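Long-range contacts in enzyme subtilase SubTY from Bacillus sp. TY145 (PDB 5FFN), which probably hydrolyses peptide bonds as a subtilisin-like serine endopeptidase, with structural calcium and sodium ions bound to its fold: residues A[41-49]-A[81-91]; A[280-289]-A[303-311]. All coordinates share one frame; numbering follows the deposited sequence.

Interaction 1 (41-49 with 81-91) and interaction 2 (280-289 with 303-311) lie in separate parts of the subtilase fold. Their centres are about 28 Å apart and their nearest atoms about 12 Å apart, so neither touches the other. In sequence they follow one another: interaction 1 closes before interaction 2 begins. The first joins two loops, one leaving strand 29-35 and the other leaving helix 72-81. Asp35 and His72, on those two elements, probably form the Ser-His-Asp triad with Ser251. The second packs the C-terminal tail against helix 273-286 beside a calcium ion. Interaction 1 has no metal; both contacts rely heavily on backbone carbonyls as acceptors.

Interaction 1: residues A[41-49]-A[81-91]; sequences SHLDLAGSA and LAHGGSNGQGV
His83 and Asp44 carry most of the polar contact between the loops 41-49 and 81-91. His83 N donates to Asp44 O (3.0 Å); CG, standing between the backbone N and the carbonyl carbon (chi1 55°), brings the imidazole centre under that same oxygen, 3.1 Å above the ring plane. At the ring edge NE2 donates to Ala46 O (2.9 Å, 153°), while ND1 accepts from Gly85 N nearly in the ring plane; two bonds thus fix the ring's rotation. A phenylalanine in place of His83 would probably leave Ala46 O and Gly85 N without these mates and let the turn at Ala46 drift. The Asp44 carboxylate reaches the other arm of the loop: OD2 takes Val91 N at 2.8 Å from above the carboxylate plane, and also bonds Tyr244 OH. One water bridges Leu43 O and Ser86 N.

Gly85 CA lies 3.3 Å from Leu43 O in a CA-H...O contact. The apolar part is small: Leu45 CD2 meets Leu81 CD1 at 3.9 Å, the side chains crossing at about a right angle. Leu81 and Ser48 lean on Leu100 of strand 99-104, while Asp44 and Val91 touch Thr238 of strand 235-238, so the paired loops rest on both strands.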
ATOM      1  N   SER A  41     -20.023  -4.101  -2.528  1.00 24.51           N
ATOM      2  CA  SER A  41     -21.335  -4.209  -1.885  1.00 25.10           C
ATOM      3  C   SER A  41     -21.226  -4.386  -0.377  1.00 25.03           C
ATOM      4  O   SER A  41     -22.228  -4.602   0.318  1.00 25.47           O
ATOM      5  CB  SER A  41     -22.117  -5.388  -2.495  1.00 24.78           C
ATOM      6  OG  SER A  41     -22.542  -5.050  -3.795  1.00 26.80           O
ATOM      7  N   HIS A  42     -20.008  -4.302   0.166  1.00 22.75           N
ATOM      8  CA  HIS A  42     -19.851  -4.235   1.600  1.00 21.08           C
ATOM      9  C   HIS A  42     -20.674  -3.008   2.058  1.00 20.37           C
ATOM     10  O   HIS A  42     -20.729  -1.983   1.358  1.00 19.69           O
ATOM     11  CB  HIS A  42     -18.378  -4.048   1.960  1.00 20.98           C
ATOM     12  CG  HIS A  42     -18.055  -4.287   3.391  1.00 18.59           C
ATOM     13  ND1 HIS A  42     -18.483  -3.455   4.402  1.00 17.14           N
ATOM     14  CD2 HIS A  42     -17.309  -5.243   3.980  1.00 16.31           C
ATOM     15  CE1 HIS A  42     -18.033  -3.906   5.549  1.00 15.12           C
ATOM     16  NE2 HIS A  42     -17.286  -4.973   5.319  1.00 17.41           N
ATOM     17  N   LEU A  43     -21.309  -3.132   3.220  1.00 20.68           N
ATOM     18  CA  LEU A  43     -22.174  -2.077   3.742  1.00 20.74           C
ATOM     19  C   LEU A  43     -21.432  -0.756   3.918  1.00 20.44           C
ATOM     20  O   LEU A  43     -21.977   0.304   3.694  1.00 19.03           O
ATOM     21  CB  LEU A  43     -22.770  -2.503   5.063  1.00 21.51           C
ATOM     22  CG  LEU A  43     -23.991  -3.419   4.968  1.00 23.58           C
ATOM     23  CD1 LEU A  43     -24.388  -3.834   6.344  1.00 24.65           C
ATOM     24  CD2 LEU A  43     -25.123  -2.706   4.279  1.00 26.15           C
ATOM     25  N   ASP A  44     -20.152  -0.849   4.260  1.00 20.80           N
ATOM     26  CA  ASP A  44     -19.329   0.355   4.460  1.00 20.18           C
ATOM     27  C   ASP A  44     -18.698   0.903   3.185  1.00 20.19           C
ATOM     28  O   ASP A  44     -18.093   1.961   3.216  1.00 18.10           O
ATOM     29  CB  ASP A  44     -18.294   0.077   5.544  1.00 20.33           C
ATOM     30  CG  ASP A  44     -18.914  -0.316   6.872  1.00 21.12           C
ATOM     31  OD1 ASP A  44     -20.132  -0.039   7.100  1.00 21.90           O
ATOM     32  OD2 ASP A  44     -18.199  -0.882   7.713  1.00 16.69           O
ATOM     33  N   LEU A  45     -18.840   0.192   2.063  1.00 18.43           N
ATOM     34  CA  LEU A  45     -18.401   0.683   0.776  1.00 19.49           C
ATOM     35  C   LEU A  45     -19.523   0.985  -0.217  1.00 19.78           C
ATOM     36  O   LEU A  45     -19.282   1.538  -1.284  1.00 20.79           O
ATOM     37  CB  LEU A  45     -17.407  -0.341   0.150  1.00 19.14           C
ATOM     38  CG  LEU A  45     -16.183  -0.707   0.984  1.00 18.93           C
ATOM     39  CD1 LEU A  45     -15.318  -1.699   0.203  1.00 18.57           C
ATOM     40  CD2 LEU A  45     -15.350   0.539   1.355  1.00 19.12           C
ATOM     41  N   ALA A  46     -20.766   0.657   0.139  1.00 21.39           N
ATOM     42  CA  ALA A  46     -21.847   0.697  -0.800  1.00 20.89           C
ATOM     43  C   ALA A  46     -22.000   2.063  -1.384  1.00 20.46           C
ATOM     44  O   ALA A  46     -21.962   3.052  -0.665  1.00 21.65           O
ATOM     45  CB  ALA A  46     -23.146   0.227  -0.136  1.00 21.03           C
ATOM     46  N   GLY A  47     -22.143   2.103  -2.703  1.00 20.66           N
ATOM     47  CA  GLY A  47     -22.365   3.333  -3.451  1.00 21.61           C
ATOM     48  C   GLY A  47     -21.111   4.137  -3.727  1.00 21.41           C
ATOM     49  O   GLY A  47     -21.150   5.156  -4.450  1.00 22.92           O
ATOM     50  N   SER A  48     -19.974   3.663  -3.235  1.00 22.35           N
ATOM     51  CA  SER A  48     -18.712   4.382  -3.476  1.00 22.39           C
ATOM     52  C   SER A  48     -18.063   4.053  -4.807  1.00 21.93           C
ATOM     53  O   SER A  48     -17.395   4.904  -5.392  1.00 21.52           O
ATOM     54  CB  SER A  48     -17.708   4.138  -2.339  0.50 22.73           C
ATOM     55  OG  SER A  48     -17.313   2.772  -2.225  0.50 23.81           O
ATOM     56  N   ALA A  49     -18.287   2.846  -5.310  1.00 21.60           N
ATOM     57  CA  ALA A  49     -17.614   2.408  -6.543  1.00 22.41           C
ATOM     58  C   ALA A  49     -18.208   3.036  -7.776  1.00 22.56           C
ATOM     59  O   ALA A  49     -19.334   2.694  -8.160  1.00 24.99           O
ATOM     60  CB  ALA A  49     -17.653   0.887  -6.651  1.00 22.68           C
ATOM     61  N   LEU A  81     -11.552   4.773   2.345  1.00 13.62           N
ATOM     62  CA  LEU A  81     -12.823   5.457   2.192  1.00 14.38           C
ATOM     63  C   LEU A  81     -14.071   4.778   2.759  1.00 15.33           C
ATOM     64  O   LEU A  81     -15.161   5.187   2.369  1.00 17.13           O
ATOM     65  CB  LEU A  81     -13.025   5.903   0.738  1.00 14.31           C
ATOM     66  CG  LEU A  81     -12.766   4.878  -0.389  1.00 12.86           C
ATOM     67  CD1 LEU A  81     -13.727   3.681  -0.315  1.00 14.41           C
ATOM     68  CD2 LEU A  81     -12.879   5.533  -1.736  1.00 14.60           C
ATOM     69  N   ALA A  82     -13.932   3.808   3.658  1.00 16.24           N
ATOM     70  CA  ALA A  82     -15.159   3.230   4.275  1.00 16.76           C
ATOM     71  C   ALA A  82     -15.917   4.379   4.973  1.00 18.10           C
ATOM     72  O   ALA A  82     -15.311   5.307   5.574  1.00 16.71           O
ATOM     73  CB  ALA A  82     -14.841   2.141   5.245  1.00 17.13           C
ATOM     74  N   HIS A  83     -17.249   4.312   4.895  1.00 18.59           N
ATOM     75  CA  HIS A  83     -18.081   5.453   5.275  1.00 18.33           C
ATOM     76  C   HIS A  83     -19.105   5.161   6.404  1.00 19.82           C
ATOM     77  O   HIS A  83     -20.018   5.943   6.593  1.00 20.80           O
ATOM     78  CB  HIS A  83     -18.757   6.034   4.025  1.00 18.69           C
ATOM     79  CG  HIS A  83     -19.550   5.034   3.239  1.00 18.88           C
ATOM     80  ND1 HIS A  83     -20.405   4.138   3.841  1.00 22.22           N
ATOM     81  CD2 HIS A  83     -19.616   4.789   1.912  1.00 21.38           C
ATOM     82  CE1 HIS A  83     -20.972   3.390   2.914  1.00 21.84           C
ATOM     83  NE2 HIS A  83     -20.500   3.751   1.738  1.00 23.39           N
ATOM     84  N   GLY A  84     -18.901   4.080   7.135  1.00 20.37           N
ATOM     85  CA  GLY A  84     -19.685   3.694   8.307  1.00 22.86           C
ATOM     86  C   GLY A  84     -21.024   3.026   7.985  1.00 23.56           C
ATOM     87  O   GLY A  84     -21.732   2.606   8.898  1.00 24.88           O
ATOM     88  N   GLY A  85     -21.362   2.942   6.710  1.00 25.26           N
ATOM     89  CA  GLY A  85     -22.580   2.278   6.259  1.00 27.92           C
ATOM     90  C   GLY A  85     -23.809   3.154   6.378  1.00 30.00           C
ATOM     91  O   GLY A  85     -23.805   4.166   7.083  1.00 30.62           O
ATOM     92  N   SER A  86     -24.869   2.755   5.680  1.00 32.25           N
ATOM     93  CA  SER A  86     -26.083   3.570   5.590  1.00 34.12           C
ATOM     94  C   SER A  86     -26.625   3.911   6.967  1.00 34.31           C
ATOM     95  O   SER A  86     -27.129   5.014   7.173  1.00 36.16           O
ATOM     96  CB  SER A  86     -27.187   2.833   4.821  1.00 34.20           C
ATOM     97  OG  SER A  86     -27.598   1.716   5.604  1.00 35.72           O
ATOM     98  N   ASN A  87     -26.548   2.975   7.900  1.00 34.31           N
ATOM     99  CA  ASN A  87     -27.047   3.224   9.236  1.00 34.77           C
ATOM    100  C   ASN A  87     -25.990   3.800  10.207  1.00 34.01           C
ATOM    101  O   ASN A  87     -26.255   3.935  11.408  1.00 33.91           O
ATOM    102  CB  ASN A  87     -27.683   1.946   9.804  1.00 35.13           C
ATOM    103  CG  ASN A  87     -26.664   0.989  10.416  1.00 38.08           C
ATOM    104  OD1 ASN A  87     -25.475   0.999  10.048  1.00 38.24           O
ATOM    105  ND2 ASN A  87     -27.134   0.151  11.369  1.00 37.79           N
ATOM    106  N   GLY A  88     -24.788   4.097   9.703  1.00 32.32           N
ATOM    107  CA  GLY A  88     -23.761   4.771  10.506  1.00 31.03           C
ATOM    108  C   GLY A  88     -23.025   3.973  11.551  1.00 29.20           C
ATOM    109  O   GLY A  88     -22.290   4.540  12.356  1.00 29.45           O
ATOM    110  N   GLN A  89     -23.177   2.655  11.560  1.00 27.43           N
ATOM    111  CA  GLN A  89     -22.551   1.836  12.589  1.00 26.55           C
ATOM    112  C   GLN A  89     -21.257   1.096  12.112  1.00 26.16           C
ATOM    113  O   GLN A  89     -20.594   0.394  12.878  1.00 25.41           O
ATOM    114  CB  GLN A  89     -23.592   0.829  13.158  0.65 27.53           C
ATOM    115  CG  GLN A  89     -23.061   0.016  14.345  0.65 28.37           C
ATOM    116  CD  GLN A  89     -24.101  -0.486  15.405  0.65 31.91           C
ATOM    117  OE1 GLN A  89     -25.080  -1.204  15.111  0.65 27.30           O
ATOM    118  NE2 GLN A  89     -23.798  -0.182  16.662  0.65 32.76           N
ATOM    119  N   GLY A  90     -20.893   1.299  10.843  1.00 25.80           N
ATOM    120  CA  GLY A  90     -19.755   0.597  10.258  1.00 24.37           C
ATOM    121  C   GLY A  90     -18.419   1.261  10.538  1.00 24.12           C
ATOM    122  O   GLY A  90     -18.311   2.162  11.396  1.00 23.89           O
ATOM    123  N   VAL A  91     -17.403   0.771   9.840  1.00 22.02           N
ATOM    124  CA  VAL A  91     -16.039   1.298   9.996  1.00 20.78           C
ATOM    125  C   VAL A  91     -15.896   2.509   9.100  1.00 19.12           C
ATOM    126  O   VAL A  91     -16.569   2.640   8.067  1.00 20.13           O
ATOM    127  CB  VAL A  91     -14.960   0.194   9.728  1.00 20.11           C
ATOM    128  CG1 VAL A  91     -14.753  -0.025   8.236  1.00 20.28           C
ATOM    129  CG2 VAL A  91     -13.656   0.508  10.428  1.00 20.62           C
TER
HETATM  130  O   HOH W   1     -24.653   0.758   3.891  1.00 32.05           O

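Interaction 2: residues A[280-289]-A[303-311]; sequences LQNRAKVYDI and SGFGYPRVK. With CA (calcium ion), chain D.
Tyr287 OH donates to the C-terminal carboxylate, 2.7 Å from Lys311 OXT, which lies at the edge of the tyrosine ring and in its plane. Arg283 grips the tail two residues earlier: its chain, extended from CG to NE, brings NH1 to Arg309 O at 3.0 Å (146°), while NE forms a salt bridge with Glu279. On the backbone, Tyr307 N donates to Tyr287 O (2.9 Å) and more weakly to Ala284 O, tying the tail to both residues. Water links Arg283 O to Arg309 N.

Beside these bonds, Asp288 OD1 and Ile289 O bind calcium, each at 2.4 Å; Gly296, Gly298 and Asp300 supply further ligands. A calcium-bound water joins Ile289 N, Ser303 OG and Gly304 O, connecting the site to both segments.

Arg309 lies over one face of Tyr287: CD is 3.7 Å from the ring centroid, a CH-pi contact, and the bend at chi3 (84°) turns the guanidinium across the same face in a cation-pi contact, its plane 73° from the ring. The guanidinium finds its strongest polar partner in Ser13. Val286 CG1 lies against the opposite face, off toward the rim. Farther out, Ala284 CB meets Phe305 CB at 3.7 Å, Gln281 CB approaches Phe305 CD2, and Ile289 CD1 packs on Tyr307 CB at 3.7 Å. Gly306 passes so close to Ala284 O and Tyr287 O that a side chain would clash there.

Ala284 and Pro308 also rest on Val228 of strand 228-231. With the terminal carboxylate bound by Tyr287, Arg309 O by Arg283 and Tyr307 N by Tyr287 O, and metal ligands just beyond, at Asp288 and Ile289, the chemistry implies a C-terminus fastened to the subtilase core, and a calcium site likely to stiffen the turn leaving helix 273-286.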
ATOM      1  N   LEU A 280       1.695  16.838   1.043  1.00 10.29           N
ATOM      2  CA  LEU A 280       1.959  15.603   1.831  1.00 10.09           C
ATOM      3  C   LEU A 280       3.364  15.611   2.447  1.00 10.40           C
ATOM      4  O   LEU A 280       3.558  15.262   3.623  1.00 10.40           O
ATOM      5  CB  LEU A 280       1.718  14.316   1.014  1.00 11.75           C
ATOM      6  CG  LEU A 280       0.282  13.961   0.653  1.00 13.03           C
ATOM      7  CD1 LEU A 280       0.286  12.805  -0.403  1.00 16.92           C
ATOM      8  CD2 LEU A 280      -0.517  13.573   1.902  1.00 14.73           C
ATOM      9  N   GLN A 281       4.344  16.006   1.652  1.00  9.57           N
ATOM     10  CA  GLN A 281       5.702  16.110   2.109  1.00 10.85           C
ATOM     11  C   GLN A 281       5.805  17.168   3.224  1.00  9.78           C
ATOM     12  O   GLN A 281       6.462  16.931   4.237  1.00 10.70           O
ATOM     13  CB  GLN A 281       6.592  16.447   0.935  1.00 10.34           C
ATOM     14  CG  GLN A 281       6.640  15.335  -0.135  1.00 11.91           C
ATOM     15  CD  GLN A 281       7.419  15.764  -1.379  1.00 14.19           C
ATOM     16  OE1 GLN A 281       7.832  16.921  -1.455  1.00 14.86           O
ATOM     17  NE2 GLN A 281       7.579  14.855  -2.375  1.00 10.58           N
ATOM     18  N   ASN A 282       5.155  18.335   3.033  1.00 10.32           N
ATOM     19  CA  ASN A 282       5.235  19.446   4.017  1.00  9.94           C
ATOM     20  C   ASN A 282       4.649  18.975   5.349  1.00 10.30           C
ATOM     21  O   ASN A 282       5.255  19.165   6.398  1.00 11.42           O
ATOM     22  CB  ASN A 282       4.458  20.686   3.552  1.00 10.22           C
ATOM     23  CG  ASN A 282       5.050  21.349   2.321  1.00 11.69           C
ATOM     24  OD1 ASN A 282       6.244  21.184   2.000  1.00 14.13           O
ATOM     25  ND2 ASN A 282       4.232  22.106   1.639  1.00 11.11           N
ATOM     26  N   ARG A 283       3.512  18.308   5.263  1.00  8.98           N
ATOM     27  CA  ARG A 283       2.822  17.775   6.454  1.00 10.76           C
ATOM     28  C   ARG A 283       3.680  16.717   7.143  1.00 10.18           C
ATOM     29  O   ARG A 283       3.707  16.636   8.379  1.00 11.40           O
ATOM     30  CB  ARG A 283       1.464  17.204   6.088  1.00 10.37           C
ATOM     31  CG  ARG A 283       0.393  18.299   5.794  1.00 11.96           C
ATOM     32  CD  ARG A 283      -0.901  17.651   5.451  1.00 12.65           C
ATOM     33  NE  ARG A 283      -1.936  18.644   5.099  1.00 13.79           N
ATOM     34  CZ  ARG A 283      -3.225  18.556   5.419  1.00 14.78           C
ATOM     35  NH1 ARG A 283      -3.695  17.579   6.167  1.00 16.04           N
ATOM     36  NH2 ARG A 283      -4.074  19.469   4.983  1.00 14.09           N
ATOM     37  N   ALA A 284       4.349  15.887   6.344  1.00 10.35           N
ATOM     38  CA  ALA A 284       5.183  14.816   6.899  1.00 10.50           C
ATOM     39  C   ALA A 284       6.225  15.412   7.838  1.00 10.35           C
ATOM     40  O   ALA A 284       6.514  14.890   8.920  1.00 10.40           O
ATOM     41  CB  ALA A 284       5.868  14.009   5.756  1.00 10.84           C
ATOM     42  N   LYS A 285       6.768  16.542   7.414  1.00 10.17           N
ATOM     43  CA  LYS A 285       7.860  17.192   8.115  1.00 10.72           C
ATOM     44  C   LYS A 285       7.412  17.756   9.442  1.00 11.08           C
ATOM     45  O   LYS A 285       8.256  17.981  10.297  1.00 11.67           O
ATOM     46  CB  LYS A 285       8.492  18.274   7.234  1.00 10.69           C
ATOM     47  CG  LYS A 285       9.204  17.768   5.995  1.00 11.40           C
ATOM     48  CD  LYS A 285       9.637  18.941   5.170  1.00 14.13           C
ATOM     49  CE  LYS A 285      10.082  18.629   3.816  1.00 13.89           C
ATOM     50  NZ  LYS A 285      10.690  19.922   3.230  1.00 15.67           N
ATOM     51  N   VAL A 286       6.120  18.032   9.600  1.00 11.09           N
ATOM     52  CA  VAL A 286       5.574  18.495  10.856  1.00 12.52           C
ATOM     53  C   VAL A 286       5.766  17.399  11.920  1.00 12.78           C
ATOM     54  O   VAL A 286       6.028  17.735  13.086  1.00 12.35           O
ATOM     55  CB  VAL A 286       4.101  18.905  10.750  1.00 12.47           C
ATOM     56  CG1 VAL A 286       3.553  19.400  12.101  1.00 14.27           C
ATOM     57  CG2 VAL A 286       4.001  20.046   9.690  1.00 12.84           C
ATOM     58  N   TYR A 287       5.624  16.130  11.494  1.00 11.18           N
ATOM     59  CA  TYR A 287       5.764  14.974  12.375  1.00 12.04           C
ATOM     60  C   TYR A 287       6.947  14.124  11.959  1.00 11.38           C
ATOM     61  O   TYR A 287       6.813  13.048  11.383  1.00 13.45           O
ATOM     62  CB  TYR A 287       4.451  14.196  12.444  1.00 12.48           C
ATOM     63  CG  TYR A 287       3.350  15.026  13.020  1.00 12.83           C
ATOM     64  CD1 TYR A 287       3.278  15.254  14.388  1.00 15.38           C
ATOM     65  CD2 TYR A 287       2.432  15.711  12.197  1.00 12.36           C
ATOM     66  CE1 TYR A 287       2.321  16.049  14.934  1.00 14.33           C
ATOM     67  CE2 TYR A 287       1.449  16.508  12.758  1.00 13.51           C
ATOM     68  CZ  TYR A 287       1.404  16.669  14.138  1.00 15.14           C
ATOM     69  OH  TYR A 287       0.475  17.447  14.760  1.00 18.20           O
ATOM     70  N   ASP A 288       8.137  14.642  12.248  1.00 12.75           N
ATOM     71  CA  ASP A 288       9.384  13.931  12.075  1.00 11.89           C
ATOM     72  C   ASP A 288       9.294  12.587  12.829  1.00 12.74           C
ATOM     73  O   ASP A 288       8.841  12.565  13.962  1.00 13.43           O
ATOM     74  CB  ASP A 288      10.529  14.780  12.630  1.00 11.99           C
ATOM     75  CG  ASP A 288      11.923  14.236  12.295  1.00 15.90           C
ATOM     76  OD1 ASP A 288      12.068  13.278  11.485  1.00 17.33           O
ATOM     77  OD2 ASP A 288      12.927  14.792  12.838  1.00 15.78           O
ATOM     78  N   ILE A 289       9.630  11.474  12.196  1.00 10.75           N
ATOM     79  CA  ILE A 289       9.646  10.157  12.903  1.00 12.22           C
ATOM     80  C   ILE A 289      11.077   9.817  13.281  1.00 13.14           C
ATOM     81  O   ILE A 289      12.017   9.913  12.462  1.00 12.58           O
ATOM     82  CB  ILE A 289       8.964   9.051  12.037  1.00 11.78           C
ATOM     83  CG1 ILE A 289       7.487   9.391  11.793  1.00 12.39           C
ATOM     84  CG2 ILE A 289       9.170   7.633  12.598  1.00 13.86           C
ATOM     85  CD1 ILE A 289       6.497   9.170  13.030  1.00 11.95           C
ATOM     86  N   SER A 303      11.745   6.161   7.672  1.00 10.35           N
ATOM     87  CA  SER A 303      10.458   6.819   7.725  1.00  9.90           C
ATOM     88  C   SER A 303      10.290   7.946   6.678  1.00  9.82           C
ATOM     89  O   SER A 303       9.241   8.551   6.622  1.00 10.09           O
ATOM     90  CB  SER A 303      10.237   7.394   9.115  1.00 10.14           C
ATOM     91  OG  SER A 303      11.142   8.470   9.395  1.00 11.74           O
ATOM     92  N   GLY A 304      11.331   8.229   5.907  1.00  9.33           N
ATOM     93  CA  GLY A 304      11.287   9.312   4.948  1.00 10.40           C
ATOM     94  C   GLY A 304      11.146  10.655   5.648  1.00 10.10           C
ATOM     95  O   GLY A 304      11.820  10.938   6.628  1.00 10.19           O
ATOM     96  N   PHE A 305      10.279  11.502   5.091  1.00 11.21           N
ATOM     97  CA  PHE A 305      10.130  12.857   5.526  1.00 10.80           C
ATOM     98  C   PHE A 305       9.376  12.958   6.837  1.00 10.93           C
ATOM     99  O   PHE A 305       9.461  13.982   7.513  1.00 11.21           O
ATOM    100  CB  PHE A 305       9.363  13.716   4.505  1.00 11.16           C
ATOM    101  CG  PHE A 305      10.089  14.002   3.194  1.00 11.74           C
ATOM    102  CD1 PHE A 305      11.190  13.263   2.763  1.00 11.22           C
ATOM    103  CD2 PHE A 305       9.576  14.982   2.330  1.00 11.34           C
ATOM    104  CE1 PHE A 305      11.816  13.515   1.513  1.00 12.58           C
ATOM    105  CE2 PHE A 305      10.200  15.241   1.109  1.00 12.41           C
ATOM    106  CZ  PHE A 305      11.293  14.521   0.690  1.00 11.85           C
ATOM    107  N   GLY A 306       8.666  11.898   7.210  1.00 10.25           N
ATOM    108  CA  GLY A 306       7.912  11.908   8.441  1.00 10.17           C
ATOM    109  C   GLY A 306       6.540  11.323   8.225  1.00 10.63           C
ATOM    110  O   GLY A 306       6.290  10.533   7.292  1.00  9.78           O
ATOM    111  N   TYR A 307       5.645  11.728   9.101  1.00 10.44           N
ATOM    112  CA  TYR A 307       4.280  11.216   9.177  1.00 11.00           C
ATOM    113  C   TYR A 307       3.236  12.294   8.881  1.00 12.05           C
ATOM    114  O   TYR A 307       2.888  13.078   9.772  1.00 13.29           O
ATOM    115  CB  TYR A 307       4.092  10.628  10.583  1.00 10.93           C
ATOM    116  CG  TYR A 307       2.727  10.067  10.921  1.00 10.33           C
ATOM    117  CD1 TYR A 307       1.769   9.774   9.930  1.00  8.61           C
ATOM    118  CD2 TYR A 307       2.389   9.782  12.270  1.00 11.19           C
ATOM    119  CE1 TYR A 307       0.510   9.267  10.244  1.00 11.50           C
ATOM    120  CE2 TYR A 307       1.151   9.235  12.601  1.00 12.69           C
ATOM    121  CZ  TYR A 307       0.206   8.955  11.570  1.00 13.28           C
ATOM    122  OH  TYR A 307      -1.050   8.459  11.837  1.00 11.99           O
ATOM    123  N   PRO A 308       2.693  12.322   7.645  1.00 11.15           N
ATOM    124  CA  PRO A 308       1.692  13.362   7.312  1.00 11.45           C
ATOM    125  C   PRO A 308       0.334  13.031   7.946  1.00 11.50           C
ATOM    126  O   PRO A 308      -0.148  11.868   7.897  1.00 11.06           O
ATOM    127  CB  PRO A 308       1.600  13.290   5.793  1.00 11.28           C
ATOM    128  CG  PRO A 308       1.878  11.796   5.489  1.00 10.73           C
ATOM    129  CD  PRO A 308       2.863  11.359   6.539  1.00 12.34           C
ATOM    130  N   ARG A 309      -0.261  14.038   8.544  1.00 12.01           N
ATOM    131  CA  ARG A 309      -1.510  13.873   9.268  1.00 13.42           C
ATOM    132  C   ARG A 309      -2.549  14.920   8.919  1.00 13.63           C
ATOM    133  O   ARG A 309      -2.268  15.918   8.243  1.00 12.76           O
ATOM    134  CB  ARG A 309      -1.181  13.878  10.767  1.00 12.95           C
ATOM    135  CG  ARG A 309      -0.132  12.875  11.188  1.00 14.08           C
ATOM    136  CD  ARG A 309       0.306  12.985  12.643  1.00 14.31           C
ATOM    137  NE  ARG A 309      -0.583  12.275  13.568  1.00 14.28           N
ATOM    138  CZ  ARG A 309      -0.334  12.199  14.880  1.00 15.89           C
ATOM    139  NH1 ARG A 309       0.732  12.811  15.391  1.00 11.96           N
ATOM    140  NH2 ARG A 309      -1.113  11.501  15.692  1.00 15.20           N
ATOM    141  N   VAL A 310      -3.766  14.730   9.426  1.00 13.84           N
ATOM    142  CA  VAL A 310      -4.846  15.721   9.230  1.00 14.54           C
ATOM    143  C   VAL A 310      -4.483  17.042   9.895  1.00 15.92           C
ATOM    144  O   VAL A 310      -4.737  18.119   9.367  1.00 15.15           O
ATOM    145  CB  VAL A 310      -6.206  15.156   9.773  1.00 14.21           C
ATOM    146  CG1 VAL A 310      -7.316  16.211   9.739  1.00 16.73           C
ATOM    147  CG2 VAL A 310      -6.622  13.963   8.944  1.00 13.95           C
ATOM    148  N   LYS A 311      -3.927  16.921  11.091  1.00 17.03           N
ATOM    149  CA  LYS A 311      -3.395  18.068  11.827  1.00 17.72           C
ATOM    150  C   LYS A 311      -2.263  17.619  12.730  1.00 17.46           C
ATOM    151  O   LYS A 311      -2.051  16.416  12.912  1.00 16.79           O
ATOM    152  CB  LYS A 311      -4.517  18.695  12.664  1.00 17.50           C
ATOM    153  CG  LYS A 311      -5.254  17.726  13.590  1.00 20.07           C
ATOM    154  CD  LYS A 311      -6.211  18.503  14.513  1.00 22.35           C
ATOM    155  CE  LYS A 311      -6.648  17.652  15.689  1.00 27.17           C
ATOM    156  NZ  LYS A 311      -7.792  18.284  16.418  1.00 28.78           N
ATOM    157  OXT LYS A 311      -1.527  18.454  13.301  1.00 19.28           O
TER
HETATM  158 CA    CA D 402      13.085  11.219  10.818  1.00 18.86          CA
HETATM  159  O   HOH W   2       1.035  16.605   9.351  1.00 13.75           O
HETATM  160  O   HOH W   3      11.528  14.695   9.064  1.00 14.07           O
HETATM  161  O   HOH W   4      11.127  11.142   9.408  1.00 11.95           O